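Long-range contacts in tumor necrosis factor ligand superfamily member 9 (Mus musculus, PDB 6MKB), which is a cytokine of the tumor necrosis factor family that binds the receptor TNFRSF9 (4-1BB) and induces proliferation of activated peripheral blood T-cells: residues B[19-24]-B[135-140]; B[63-68]-B[156-161]; B[67-72]-B[150-155]; B[101-106]-B[113-118]. One frame throughout, in Å; residues are numbered along the deposited sequence.

Interaction 1: residues B[19-24]-B[135-140]. With NAG (2-acetamido-2-deoxy-beta-D-glucopyranose), chain F; NAG (2-acetamido-2-deoxy-beta-D-glucopyranose), chain C.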
loop_
_atom_site.group_PDB
_atom_site.type_symbol
_atom_site.label_atom_id
_atom_site.label_comp_id
_atom_site.label_asym_id
_atom_site.label_seq_id
_atom_site.Cartn_x
_atom_site.Cartn_y
_atom_site.Cartn_z
ATOM N N ALA B 19 21.115 8.945 4.206
ATOM C CA ALA B 19 22.214 8.699 3.249
ATOM C C ALA B 19 22.637 7.231 3.124
ATOM O O ALA B 19 23.183 6.838 2.090
ATOM C CB ALA B 19 23.427 9.546 3.624
ATOM N N SER B 20 22.418 6.445 4.174
ATOM C CA SER B 20 22.752 5.017 4.242
ATOM C C SER B 20 21.770 4.336 5.169
ATOM O O SER B 20 21.038 5.030 5.880
ATOM C CB SER B 20 24.189 4.817 4.725
ATOM O OG SER B 20 24.351 5.221 6.075
ATOM N N LEU B 21 21.732 3.000 5.168
ATOM C CA LEU B 21 20.783 2.307 6.023
ATOM C C LEU B 21 21.403 1.897 7.350
ATOM O O LEU B 21 22.581 1.567 7.439
ATOM C CB LEU B 21 20.165 1.089 5.318
ATOM C CG LEU B 21 19.412 1.321 4.009
ATOM C CD1 LEU B 21 18.856 0.023 3.473
ATOM C CD2 LEU B 21 18.318 2.402 4.138
ATOM N N CYS B 22 20.593 1.950 8.388
ATOM C CA CYS B 22 20.944 1.576 9.749
ATOM C C CYS B 22 19.651 1.347 10.536
ATOM O O CYS B 22 18.555 1.701 10.067
ATOM C CB CYS B 22 21.820 2.647 10.398
ATOM S SG CYS B 22 21.028 4.273 10.521
ATOM N N ASN B 23 19.789 0.765 11.734
ATOM C CA ASN B 23 18.668 0.503 12.627
ATOM C C ASN B 23 18.460 1.752 13.470
ATOM O O ASN B 23 19.309 2.076 14.299
ATOM C CB ASN B 23 18.911 -0.776 13.459
ATOM C CG ASN B 23 19.017 -2.035 12.628
ATOM O OD1 ASN B 23 18.580 -2.107 11.477
ATOM N ND2 ASN B 23 19.609 -3.054 13.200
ATOM N N THR B 24 17.365 2.496 13.195
ATOM C CA THR B 24 17.032 3.784 13.831
ATOM C C THR B 24 15.527 4.118 13.708
ATOM O O THR B 24 14.822 3.536 12.885
ATOM C CB THR B 24 17.872 4.922 13.154
ATOM O OG1 THR B 24 17.729 6.146 13.883
ATOM C CG2 THR B 24 17.494 5.165 11.676
ATOM N N LEU B 135 13.384 2.100 10.977
ATOM C CA LEU B 135 14.051 1.522 9.832
ATOM C C LEU B 135 14.895 0.325 10.361
ATOM O O LEU B 135 15.629 0.487 11.330
ATOM C CB LEU B 135 14.912 2.588 9.123
ATOM C CG LEU B 135 15.855 2.087 7.990
ATOM C CD1 LEU B 135 15.071 1.598 6.757
ATOM C CD2 LEU B 135 16.865 3.156 7.619
ATOM N N ARG B 136 14.731 -0.867 9.779
ATOM C CA ARG B 136 15.508 -2.067 10.127
ATOM C C ARG B 136 16.160 -2.632 8.869
ATOM O O ARG B 136 15.553 -2.601 7.797
ATOM C CB ARG B 136 14.649 -3.167 10.813
ATOM C CG ARG B 136 14.157 -2.877 12.240
ATOM C CD ARG B 136 15.237 -2.294 13.131
ATOM N NE ARG B 136 14.834 -0.947 13.546
ATOM C CZ ARG B 136 14.603 -0.586 14.798
ATOM N NH1 ARG B 136 14.813 -1.440 15.792
ATOM N NH2 ARG B 136 14.238 0.659 15.078
ATOM N N ALA B 137 17.399 -3.131 8.981
ATOM C CA ALA B 137 18.100 -3.704 7.836
ATOM C C ALA B 137 19.251 -4.625 8.253
ATOM O O ALA B 137 20.000 -4.321 9.177
ATOM C CB ALA B 137 18.629 -2.595 6.920
ATOM N N TYR B 138 19.363 -5.757 7.568
ATOM C CA TYR B 138 20.462 -6.693 7.653
ATOM C C TYR B 138 20.974 -6.875 6.229
ATOM O O TYR B 138 20.281 -7.472 5.407
ATOM C CB TYR B 138 20.074 -8.028 8.306
ATOM C CG TYR B 138 21.184 -9.060 8.223
ATOM C CD1 TYR B 138 22.460 -8.788 8.720
ATOM C CD2 TYR B 138 20.972 -10.295 7.613
ATOM C CE1 TYR B 138 23.494 -9.715 8.611
ATOM C CE2 TYR B 138 21.991 -11.245 7.530
ATOM C CZ TYR B 138 23.250 -10.954 8.040
ATOM O OH TYR B 138 24.268 -11.879 7.970
ATOM N N LEU B 139 22.135 -6.274 5.917
ATOM C CA LEU B 139 22.724 -6.326 4.583
ATOM C C LEU B 139 24.117 -6.903 4.647
ATOM O O LEU B 139 24.886 -6.558 5.550
ATOM C CB LEU B 139 22.731 -4.930 3.908
ATOM C CG LEU B 139 21.349 -4.288 3.661
ATOM C CD1 LEU B 139 21.467 -2.790 3.384
ATOM C CD2 LEU B 139 20.554 -5.032 2.583
ATOM N N HIS B 140 24.434 -7.806 3.699
ATOM C CA HIS B 140 25.736 -8.491 3.603
ATOM C C HIS B 140 26.032 -8.912 2.146
ATOM O O HIS B 140 25.110 -8.940 1.328
ATOM C CB HIS B 140 25.738 -9.720 4.535
ATOM C CG HIS B 140 24.717 -10.751 4.162
ATOM N ND1 HIS B 140 25.052 -11.857 3.399
ATOM C CD2 HIS B 140 23.389 -10.781 4.414
ATOM C CE1 HIS B 140 23.931 -12.539 3.247
ATOM N NE2 HIS B 140 22.904 -11.926 3.832
HETATM C C1 NAG F . 19.796 -4.316 12.547
HETATM C C2 NAG F . 21.275 -4.691 12.475
HETATM C C3 NAG F . 21.408 -6.094 11.882
HETATM C C4 NAG F . 20.507 -7.130 12.564
HETATM C C5 NAG F . 19.077 -6.613 12.689
HETATM C C6 NAG F . 18.190 -7.531 13.522
HETATM C C7 NAG F . 22.949 -2.986 11.800
HETATM C C8 NAG F . 23.100 -1.867 10.820
HETATM N N2 NAG F . 21.917 -3.782 11.554
HETATM O O3 NAG F . 22.784 -6.506 11.917
HETATM O O4 NAG F . 20.509 -8.345 11.810
HETATM O O5 NAG F . 19.063 -5.306 13.283
HETATM O O6 NAG F . 16.838 -7.185 13.210
HETATM O O7 NAG F . 23.739 -3.125 12.714
HETATM C C1 NAG C . 21.221 -9.460 12.334
HETATM C C2 NAG C . 20.657 -10.715 11.664
HETATM C C3 NAG C . 21.527 -11.949 11.947
HETATM C C4 NAG C . 23.010 -11.700 11.653
HETATM C C5 NAG C . 23.492 -10.422 12.358
HETATM C C6 NAG C . 24.905 -10.028 11.931
HETATM C C7 NAG C . 18.251 -11.051 11.235
HETATM C C8 NAG C . 16.908 -11.160 11.899
HETATM N N2 NAG C . 19.277 -10.914 12.076
HETATM O O3 NAG C . 21.079 -13.058 11.160
HETATM O O4 NAG C . 23.772 -12.847 12.065
HETATM O O5 NAG C . 22.625 -9.319 12.064
HETATM O O6 NAG C . 25.162 -8.684 12.334
HETATM O O7 NAG C . 18.368 -11.102 10.018
#

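Interaction 2: residues B[63-68]-B[156-161]. With NA (sodium ion), chain O.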
loop_
_atom_site.group_PDB
_atom_site.type_symbol
_atom_site.label_atom_id
_atom_site.label_comp_id
_atom_site.label_asym_id
_atom_site.label_seq_id
_atom_site.Cartn_x
_atom_site.Cartn_y
_atom_site.Cartn_z
ATOM N N PHE B 63 -0.811 3.373 6.778
ATOM C CA PHE B 63 -0.028 2.995 5.605
ATOM C C PHE B 63 1.426 3.409 5.754
ATOM O O PHE B 63 1.752 4.398 6.417
ATOM C CB PHE B 63 -0.636 3.569 4.308
ATOM C CG PHE B 63 -0.706 5.077 4.214
ATOM C CD1 PHE B 63 0.365 5.815 3.701
ATOM C CD2 PHE B 63 -1.856 5.762 4.594
ATOM C CE1 PHE B 63 0.310 7.214 3.638
ATOM C CE2 PHE B 63 -1.918 7.159 4.503
ATOM C CZ PHE B 63 -0.839 7.873 4.023
ATOM N N LEU B 64 2.290 2.615 5.106
ATOM C CA LEU B 64 3.731 2.758 4.972
ATOM C C LEU B 64 4.095 2.549 3.534
ATOM O O LEU B 64 3.588 1.616 2.903
ATOM C CB LEU B 64 4.494 1.750 5.827
ATOM C CG LEU B 64 4.384 1.858 7.346
ATOM C CD1 LEU B 64 4.975 0.585 8.026
ATOM C CD2 LEU B 64 5.095 3.113 7.867
ATOM N N GLU B 65 4.985 3.401 3.009
ATOM C CA GLU B 65 5.498 3.237 1.661
ATOM C C GLU B 65 7.007 3.446 1.669
ATOM O O GLU B 65 7.465 4.551 1.926
ATOM C CB GLU B 65 4.810 4.172 0.679
ATOM C CG GLU B 65 5.260 3.890 -0.744
ATOM C CD GLU B 65 4.435 4.553 -1.820
ATOM O OE1 GLU B 65 4.795 4.381 -3.007
ATOM O OE2 GLU B 65 3.443 5.243 -1.488
ATOM N N LEU B 66 7.760 2.360 1.480
ATOM C CA LEU B 66 9.205 2.356 1.449
ATOM C C LEU B 66 9.692 2.587 0.042
ATOM O O LEU B 66 9.295 1.867 -0.880
ATOM C CB LEU B 66 9.769 1.029 1.979
ATOM C CG LEU B 66 11.311 0.859 1.978
ATOM C CD1 LEU B 66 11.995 1.903 2.878
ATOM C CD2 LEU B 66 11.703 -0.539 2.451
ATOM N N LYS B 67 10.554 3.599 -0.117
ATOM C CA LYS B 67 11.190 3.895 -1.393
ATOM C C LYS B 67 12.695 3.830 -1.165
ATOM O O LYS B 67 13.257 4.725 -0.542
ATOM C CB LYS B 67 10.711 5.220 -1.997
ATOM C CG LYS B 67 9.241 5.186 -2.402
ATOM C CD LYS B 67 8.923 6.350 -3.314
ATOM C CE LYS B 67 7.452 6.457 -3.606
ATOM N NZ LYS B 67 7.136 7.712 -4.330
ATOM N N LEU B 68 13.304 2.694 -1.543
ATOM C CA LEU B 68 14.739 2.451 -1.411
ATOM C C LEU B 68 15.427 2.836 -2.663
ATOM O O LEU B 68 15.183 2.211 -3.698
ATOM C CB LEU B 68 15.035 0.960 -1.149
ATOM C CG LEU B 68 15.029 0.393 0.224
ATOM C CD1 LEU B 68 15.550 -1.020 0.148
ATOM C CD2 LEU B 68 15.882 1.212 1.175
ATOM N N THR B 156 10.656 9.818 -2.025
ATOM C CA THR B 156 10.460 9.903 -0.595
ATOM C C THR B 156 9.527 8.840 -0.014
ATOM O O THR B 156 8.380 8.702 -0.424
ATOM C CB THR B 156 9.958 11.289 -0.205
ATOM O OG1 THR B 156 10.289 12.204 -1.244
ATOM C CG2 THR B 156 10.544 11.758 1.102
ATOM N N THR B 157 10.040 8.147 1.004
ATOM C CA THR B 157 9.355 7.186 1.846
ATOM C C THR B 157 8.269 7.978 2.624
ATOM O O THR B 157 8.477 9.135 3.003
ATOM C CB THR B 157 10.426 6.505 2.728
ATOM O OG1 THR B 157 11.240 5.668 1.893
ATOM C CG2 THR B 157 9.850 5.720 3.929
ATOM N N SER B 158 7.103 7.376 2.785
ATOM C CA SER B 158 5.995 8.033 3.455
ATOM C C SER B 158 5.340 7.130 4.498
ATOM O O SER B 158 5.461 5.900 4.482
ATOM C CB SER B 158 4.955 8.495 2.441
ATOM O OG SER B 158 4.408 7.384 1.738
ATOM N N PHE B 159 4.680 7.779 5.438
ATOM C CA PHE B 159 3.934 7.148 6.496
ATOM C C PHE B 159 2.743 8.031 6.787
ATOM O O PHE B 159 2.859 9.260 6.768
ATOM C CB PHE B 159 4.835 6.930 7.717
ATOM C CG PHE B 159 4.230 6.935 9.099
ATOM C CD1 PHE B 159 3.276 5.983 9.463
ATOM C CD2 PHE B 159 4.713 7.798 10.081
ATOM C CE1 PHE B 159 2.732 5.972 10.759
ATOM C CE2 PHE B 159 4.210 7.754 11.387
ATOM C CZ PHE B 159 3.216 6.850 11.716
ATOM N N GLY B 160 1.601 7.397 7.002
ATOM C CA GLY B 160 0.383 8.112 7.352
ATOM C C GLY B 160 -0.753 7.221 7.802
ATOM O O GLY B 160 -0.568 6.022 8.020
ATOM N N LEU B 161 -1.933 7.823 7.942
ATOM C CA LEU B 161 -3.173 7.168 8.364
ATOM C C LEU B 161 -4.354 8.050 8.083
ATOM O O LEU B 161 -4.197 9.234 7.756
ATOM C CB LEU B 161 -3.197 6.736 9.869
ATOM C CG LEU B 161 -2.554 7.631 10.968
ATOM C CD1 LEU B 161 -3.121 9.003 11.003
ATOM C CD2 LEU B 161 -2.785 7.052 12.309
HETATM NA NA NA O . 14.480 6.927 -1.690
HETATM O O HOH W 1 1.929 6.052 0.633
#

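Interaction 3: residues B[67-72]-B[150-155]. With NA (sodium ion), chain O.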
loop_
_atom_site.group_PDB
_atom_site.type_symbol
_atom_site.label_atom_id
_atom_site.label_comp_id
_atom_site.label_asym_id
_atom_site.label_seq_id
_atom_site.Cartn_x
_atom_site.Cartn_y
_atom_site.Cartn_z
ATOM N N LYS B 67 10.554 3.599 -0.117
ATOM C CA LYS B 67 11.190 3.895 -1.393
ATOM C C LYS B 67 12.695 3.830 -1.165
ATOM O O LYS B 67 13.257 4.725 -0.542
ATOM C CB LYS B 67 10.711 5.220 -1.997
ATOM C CG LYS B 67 9.241 5.186 -2.402
ATOM C CD LYS B 67 8.923 6.350 -3.314
ATOM C CE LYS B 67 7.452 6.457 -3.606
ATOM N NZ LYS B 67 7.136 7.712 -4.330
ATOM N N LEU B 68 13.304 2.694 -1.543
ATOM C CA LEU B 68 14.739 2.451 -1.411
ATOM C C LEU B 68 15.427 2.836 -2.663
ATOM O O LEU B 68 15.183 2.211 -3.698
ATOM C CB LEU B 68 15.035 0.960 -1.149
ATOM C CG LEU B 68 15.029 0.393 0.224
ATOM C CD1 LEU B 68 15.550 -1.020 0.148
ATOM C CD2 LEU B 68 15.882 1.212 1.175
ATOM N N SER B 69 16.314 3.810 -2.584
ATOM C CA SER B 69 17.071 4.279 -3.740
ATOM C C SER B 69 18.475 3.690 -3.737
ATOM O O SER B 69 19.178 3.829 -2.730
ATOM C CB SER B 69 17.137 5.798 -3.751
ATOM O OG SER B 69 15.845 6.353 -3.935
ATOM N N PRO B 70 18.917 3.062 -4.862
ATOM C CA PRO B 70 20.299 2.539 -4.914
ATOM C C PRO B 70 21.294 3.669 -5.020
ATOM O O PRO B 70 20.995 4.678 -5.664
ATOM C CB PRO B 70 20.306 1.659 -6.171
ATOM C CG PRO B 70 19.235 2.213 -7.041
ATOM C CD PRO B 70 18.195 2.826 -6.139
ATOM N N THR B 71 22.461 3.526 -4.375
ATOM C CA THR B 71 23.500 4.563 -4.411
ATOM C C THR B 71 24.558 4.254 -5.481
ATOM O O THR B 71 24.529 3.178 -6.095
ATOM C CB THR B 71 24.158 4.721 -3.048
ATOM O OG1 THR B 71 24.849 3.518 -2.735
ATOM C CG2 THR B 71 23.181 5.118 -1.960
ATOM N N PHE B 72 25.508 5.179 -5.673
ATOM C CA PHE B 72 26.621 5.034 -6.613
ATOM C C PHE B 72 27.366 3.702 -6.416
ATOM O O PHE B 72 27.712 3.059 -7.414
ATOM C CB PHE B 72 27.609 6.209 -6.467
ATOM C CG PHE B 72 28.739 6.174 -7.465
ATOM C CD1 PHE B 72 28.577 6.696 -8.748
ATOM C CD2 PHE B 72 29.963 5.600 -7.137
ATOM C CE1 PHE B 72 29.613 6.641 -9.681
ATOM C CE2 PHE B 72 30.977 5.511 -8.081
ATOM C CZ PHE B 72 30.797 6.039 -9.345
ATOM N N GLU B 150 19.726 4.073 0.107
ATOM C CA GLU B 150 19.425 5.301 0.833
ATOM C C GLU B 150 17.943 5.649 0.732
ATOM O O GLU B 150 17.228 5.149 -0.151
ATOM C CB GLU B 150 20.278 6.475 0.283
ATOM C CG GLU B 150 19.853 6.950 -1.103
ATOM C CD GLU B 150 20.632 8.081 -1.736
ATOM O OE1 GLU B 150 20.623 8.164 -2.983
ATOM O OE2 GLU B 150 21.249 8.883 -1.000
ATOM N N LEU B 151 17.501 6.520 1.649
ATOM C CA LEU B 151 16.165 7.099 1.656
ATOM C C LEU B 151 16.360 8.538 1.303
ATOM O O LEU B 151 16.943 9.265 2.100
ATOM C CB LEU B 151 15.426 6.942 3.015
ATOM C CG LEU B 151 15.261 5.554 3.631
ATOM C CD1 LEU B 151 14.306 5.629 4.809
ATOM C CD2 LEU B 151 14.746 4.539 2.618
ATOM N N SER B 152 15.984 8.944 0.090
ATOM C CA SER B 152 16.198 10.319 -0.328
ATOM C C SER B 152 15.028 10.928 -1.090
ATOM O O SER B 152 14.240 10.225 -1.696
ATOM C CB SER B 152 17.448 10.410 -1.198
ATOM O OG SER B 152 17.334 9.647 -2.388
ATOM N N TYR B 153 14.957 12.249 -1.083
ATOM C CA TYR B 153 14.035 13.039 -1.879
ATOM C C TYR B 153 14.631 13.088 -3.317
ATOM O O TYR B 153 15.858 13.146 -3.419
ATOM C CB TYR B 153 13.898 14.440 -1.256
ATOM C CG TYR B 153 13.016 15.357 -2.068
ATOM C CD1 TYR B 153 11.639 15.378 -1.876
ATOM C CD2 TYR B 153 13.550 16.169 -3.069
ATOM C CE1 TYR B 153 10.816 16.182 -2.656
ATOM C CE2 TYR B 153 12.734 16.972 -3.857
ATOM C CZ TYR B 153 11.366 16.974 -3.645
ATOM O OH TYR B 153 10.536 17.745 -4.412
ATOM N N PRO B 154 13.868 12.971 -4.439
ATOM C CA PRO B 154 12.399 12.980 -4.577
ATOM C C PRO B 154 11.693 11.624 -4.453
ATOM O O PRO B 154 10.468 11.616 -4.473
ATOM C CB PRO B 154 12.202 13.604 -5.970
ATOM C CG PRO B 154 13.381 13.128 -6.756
ATOM C CD PRO B 154 14.524 13.037 -5.767
ATOM N N ASN B 155 12.416 10.507 -4.290
ATOM C CA ASN B 155 11.767 9.203 -4.080
ATOM C C ASN B 155 11.579 9.029 -2.579
ATOM O O ASN B 155 12.288 8.249 -1.927
ATOM C CB ASN B 155 12.594 8.058 -4.678
ATOM C CG ASN B 155 12.834 8.179 -6.146
ATOM O OD1 ASN B 155 11.927 8.495 -6.917
ATOM N ND2 ASN B 155 14.068 7.924 -6.556
HETATM NA NA NA O . 14.480 6.927 -1.690
#

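Interaction 4: residues B[101-106]-B[113-118]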
loop_
_atom_site.group_PDB
_atom_site.type_symbol
_atom_site.label_atom_id
_atom_site.label_comp_id
_atom_site.label_asym_id
_atom_site.label_seq_id
_atom_site.Cartn_x
_atom_site.Cartn_y
_atom_site.Cartn_z
ATOM N N LEU B 101 6.708 -3.600 7.055
ATOM C CA LEU B 101 6.845 -3.662 5.612
ATOM C C LEU B 101 8.258 -4.138 5.374
ATOM O O LEU B 101 9.193 -3.405 5.693
ATOM C CB LEU B 101 6.562 -2.263 4.998
ATOM C CG LEU B 101 6.897 -2.011 3.498
ATOM C CD1 LEU B 101 6.310 -3.087 2.587
ATOM C CD2 LEU B 101 6.354 -0.681 3.041
ATOM N N THR B 102 8.429 -5.379 4.885
ATOM C CA THR B 102 9.756 -5.945 4.650
ATOM C C THR B 102 9.991 -6.174 3.149
ATOM O O THR B 102 9.089 -6.575 2.415
ATOM C CB THR B 102 9.937 -7.226 5.467
ATOM O OG1 THR B 102 9.572 -6.956 6.814
ATOM C CG2 THR B 102 11.370 -7.756 5.455
ATOM N N VAL B 103 11.211 -5.864 2.706
ATOM C CA VAL B 103 11.731 -6.070 1.349
ATOM C C VAL B 103 12.904 -7.046 1.465
ATOM O O VAL B 103 13.882 -6.769 2.149
ATOM C CB VAL B 103 12.137 -4.761 0.657
ATOM C CG1 VAL B 103 12.747 -5.026 -0.717
ATOM C CG2 VAL B 103 10.955 -3.805 0.563
ATOM N N GLU B 104 12.781 -8.193 0.828
ATOM C CA GLU B 104 13.826 -9.218 0.844
ATOM C C GLU B 104 14.691 -9.045 -0.386
ATOM O O GLU B 104 14.169 -8.899 -1.501
ATOM C CB GLU B 104 13.210 -10.621 0.920
ATOM C CG GLU B 104 13.152 -11.157 2.340
ATOM C CD GLU B 104 12.102 -12.191 2.664
ATOM O OE1 GLU B 104 11.943 -13.153 1.878
ATOM O OE2 GLU B 104 11.447 -12.047 3.719
ATOM N N LEU B 105 16.012 -8.998 -0.193
ATOM C CA LEU B 105 16.943 -8.855 -1.310
ATOM C C LEU B 105 17.669 -10.182 -1.523
ATOM O O LEU B 105 18.399 -10.595 -0.644
ATOM C CB LEU B 105 17.922 -7.692 -1.061
ATOM C CG LEU B 105 17.337 -6.279 -0.942
ATOM C CD1 LEU B 105 18.361 -5.292 -0.375
ATOM C CD2 LEU B 105 16.860 -5.768 -2.284
ATOM N N PHE B 106 17.380 -10.890 -2.645
ATOM C CA PHE B 106 17.944 -12.208 -3.032
ATOM C C PHE B 106 18.579 -12.142 -4.402
ATOM O O PHE B 106 17.979 -11.536 -5.277
ATOM C CB PHE B 106 16.879 -13.332 -3.116
ATOM C CG PHE B 106 16.001 -13.593 -1.940
ATOM C CD1 PHE B 106 16.470 -14.328 -0.852
ATOM C CD2 PHE B 106 14.661 -13.246 -1.975
ATOM C CE1 PHE B 106 15.634 -14.617 0.234
ATOM C CE2 PHE B 106 13.820 -13.554 -0.909
ATOM C CZ PHE B 106 14.322 -14.205 0.205
ATOM N N LYS B 113 18.182 -0.950 -8.953
ATOM C CA LYS B 113 17.025 -0.165 -9.313
ATOM C C LYS B 113 16.256 0.236 -8.044
ATOM O O LYS B 113 16.450 -0.377 -6.997
ATOM C CB LYS B 113 16.171 -1.055 -10.259
ATOM C CG LYS B 113 15.141 -0.343 -11.118
ATOM C CD LYS B 113 13.945 -1.251 -11.438
ATOM C CE LYS B 113 14.114 -2.072 -12.696
ATOM N NZ LYS B 113 13.114 -3.179 -12.773
ATOM N N LEU B 114 15.437 1.299 -8.125
ATOM C CA LEU B 114 14.610 1.797 -7.024
ATOM C C LEU B 114 13.629 0.721 -6.613
ATOM O O LEU B 114 13.054 0.038 -7.468
ATOM C CB LEU B 114 13.856 3.109 -7.429
ATOM C CG LEU B 114 12.684 3.601 -6.512
ATOM C CD1 LEU B 114 13.189 4.281 -5.227
ATOM C CD2 LEU B 114 11.706 4.502 -7.292
ATOM N N VAL B 115 13.472 0.543 -5.306
ATOM C CA VAL B 115 12.530 -0.426 -4.759
ATOM C C VAL B 115 11.401 0.396 -4.140
ATOM O O VAL B 115 11.650 1.205 -3.252
ATOM C CB VAL B 115 13.192 -1.420 -3.753
ATOM C CG1 VAL B 115 12.140 -2.289 -3.092
ATOM C CG2 VAL B 115 14.253 -2.295 -4.422
ATOM N N ASP B 116 10.185 0.234 -4.652
ATOM C CA ASP B 116 9.042 0.991 -4.162
ATOM C C ASP B 116 7.961 0.023 -3.711
ATOM O O ASP B 116 7.236 -0.504 -4.535
ATOM C CB ASP B 116 8.539 1.995 -5.230
ATOM C CG ASP B 116 7.284 2.792 -4.883
ATOM O OD1 ASP B 116 6.813 2.695 -3.731
ATOM O OD2 ASP B 116 6.769 3.508 -5.765
ATOM N N ARG B 117 7.848 -0.187 -2.393
ATOM C CA ARG B 117 6.874 -1.096 -1.771
ATOM C C ARG B 117 5.940 -0.343 -0.823
ATOM O O ARG B 117 6.384 0.531 -0.087
ATOM C CB ARG B 117 7.581 -2.220 -0.994
ATOM C CG ARG B 117 8.472 -3.076 -1.832
ATOM C CD ARG B 117 7.779 -4.260 -2.488
ATOM N NE ARG B 117 8.736 -5.364 -2.652
ATOM C CZ ARG B 117 9.501 -5.550 -3.729
ATOM N NH1 ARG B 117 9.399 -4.734 -4.777
ATOM N NH2 ARG B 117 10.348 -6.569 -3.780
ATOM N N SER B 118 4.661 -0.710 -0.831
ATOM C CA SER B 118 3.633 -0.153 0.039
ATOM C C SER B 118 3.098 -1.238 0.971
ATOM O O SER B 118 3.189 -2.423 0.658
ATOM C CB SER B 118 2.499 0.453 -0.773
ATOM O OG SER B 118 2.975 1.492 -1.606
HETATM O O HOH W 2 7.365 -6.268 -0.090
HETATM O O HOH W 3 10.368 -8.106 -1.430
#

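Interaction 1: residues B[19-24]-B[135-140]
The Asn23 amide carries the polar part of this contact, and both its ends are in use. CG stands anti to the carbonyl carbon (chi1 -63°), and with chi2 at -20° OD1 faces strand 135-140. OD1 accepts a hydrogen bond from Ala137 N at 2.9 Å, nearly along its C=O axis. ND2 is bonded to C1 of the chain F NAG at 1.4 Å. N2 of that sugar donates back to Ala137 O at 3.1 Å. The Tyr138 ring lies with one face against the chain C NAG, whose C2 sits 3.8 Å above the ring plane, offset toward the rim. Thr24 and Leu135 form one antiparallel hydrogen-bonded pair. Leu135 O accepts from Thr24 N in the carbonyl plane and from Arg136 NE above it. On the buried side Leu21 CD2 meets Leu135 CD2, the two side chains crossing at about a right angle, and CD1 meets Leu139 CD1. The glycan is thus held by more than its covalent link: Ala137 O binds the first sugar, and a NAG is also hydrogen-bonded to Trp82 NE1.

Interaction 2: residues B[63-68]-B[156-161]
Strands 63-68 and 158-161 run antiparallel at 172°, with Phe63-Gly160 and Glu65-Ser158 as hydrogen-bonded pairs and Leu64-Phe159 as a non-hydrogen-bonded pair between them. Phe63 holds CG in the crowded position between backbone N and carbonyl carbon (chi1 62°). This swings its ring across to the other strand, flat over the Gly160 backbone, whose CA lies 3.8 Å from the ring centroid in a CH-pi contact. Tyr61 of the second subunit also meets the Phe63 ring. On the face that carries Leu64 and Phe159, the two side chains lie side by side, with Leu64 CD2 3.8 Å from Phe159 CD1. Trp28 meets the Phe159 ring. Glu65 is extended, and one water joins its OE2 at 2.7 Å to Ser158 OG at 3.0 Å. Past Ser158 a side chain replaces the backbone as acceptor: Lys67 N donates to Thr157 OG1 at 3.0 Å. Lys67 O then binds the sodium ion at 2.8 Å. The strands thus present one apolar face, with Leu64 and Phe159, and another with Phe63 and the water-linked Glu65 and Ser158, where Phe63 and Glu65 meet the second subunit. Glu65 OE1 lies close to Asp116 OD1, so one of the two carboxylates may be protonated.

Interaction 3: residues B[67-72]-B[150-155]
Ser69 is the side chain to follow. Its CB packs 3.7 Å from Glu150 O and lies on the same face as the Glu150 side chain. OG is anti to the carbonyl carbon (chi1 -65°), and this brings it to the sodium ion at 2.7 Å. Asn155 ND2 is 3.5 Å from the same OG. Asn155 O also binds the ion, at 2.6 Å, and Lys67 O is the third protein ligand. Lys67 CB packs 3.4 Å from Asn155 O. The backbone of Ser69 pairs with Glu150 through two hydrogen bonds of 2.9 Å. Ser69 N uses Glu150 O nearly along its C=O axis. Beyond this pair, the Thr71 and Glu150 side chains cross obliquely, Thr71 CG2 touching Glu150 CG at 3.9 Å, while Thr71 OG1 is hydrogen-bonded to Arg147 O. On the buried side Leu68 CD2 meets Leu151 CD2 at 3.8 Å. After Leu151 the chain loops away from strand 67-70 through a cis peptide before Pro154, and returns at Asn155. The whole is a cation site at the mouth of a loop that interrupts an antiparallel strand pair of the TNF homology domain.

Interaction 4: residues B[101-106]-B[113-118]
No direct hydrogen bond joins these two strands; their axes pass 7.9 Å apart at 146°. Apolar contacts come first. Val103 and Val115 meet tip to tip, CG1 to CG1 at 3.7 Å. Val103 CG2 touches Arg117 CG at 3.5 Å, the two side chains crossing obliquely. Leu101 crosses Arg117 at about a right angle, its CD1 3.9 Å from Arg117 CB. In the jelly-roll sandwich of the TNF homology domain, the strands belong to different pairings: 101-105 bonds to strand 80-90, and 115-118 to strand 58-70. Side chains and water therefore bridge them. Two waters link Arg117, whose chain bends at chi2 (-88°), to the other strand. Its guanidinium has both waters at its edge, in plane, and Val115 CG1 over one face. NH2 donates to one water at 2.8 Å, which accepts a weak bond from Glu104 N. NE donates weakly to the other, which donates to Thr102 O at 3.1 Å. Last are the charges: Arg117 NH1 lies close to Arg117 NH1 of the second subunit, a like-charged approach at the dimer interface.

All four contacts lie in the TNF homology domain, in one antiparallel system of strands, with centres about 12 to 16 Å apart. Interactions 2 and 3 are consecutive parts of one pairing, strand 58-70 with 149-166. They share Lys67 and Leu68 and both reach the sodium ion. Strand 115-125 of interaction 4 borders strand 58-70 on its other side. Interaction 1 joins the loop leading into strand 24-29, with that strand's first residue, to strand 129-140; Leu21 packs on Leu68, and Leu139 on Leu105. Along the chain, interaction 4 is the most local, and interaction 1 alternates with interactions 2 and 3. Contacts between distant segments thus close the jelly-roll sandwich, and strands 58-70 and 115-125 meet the second subunit of the dimer.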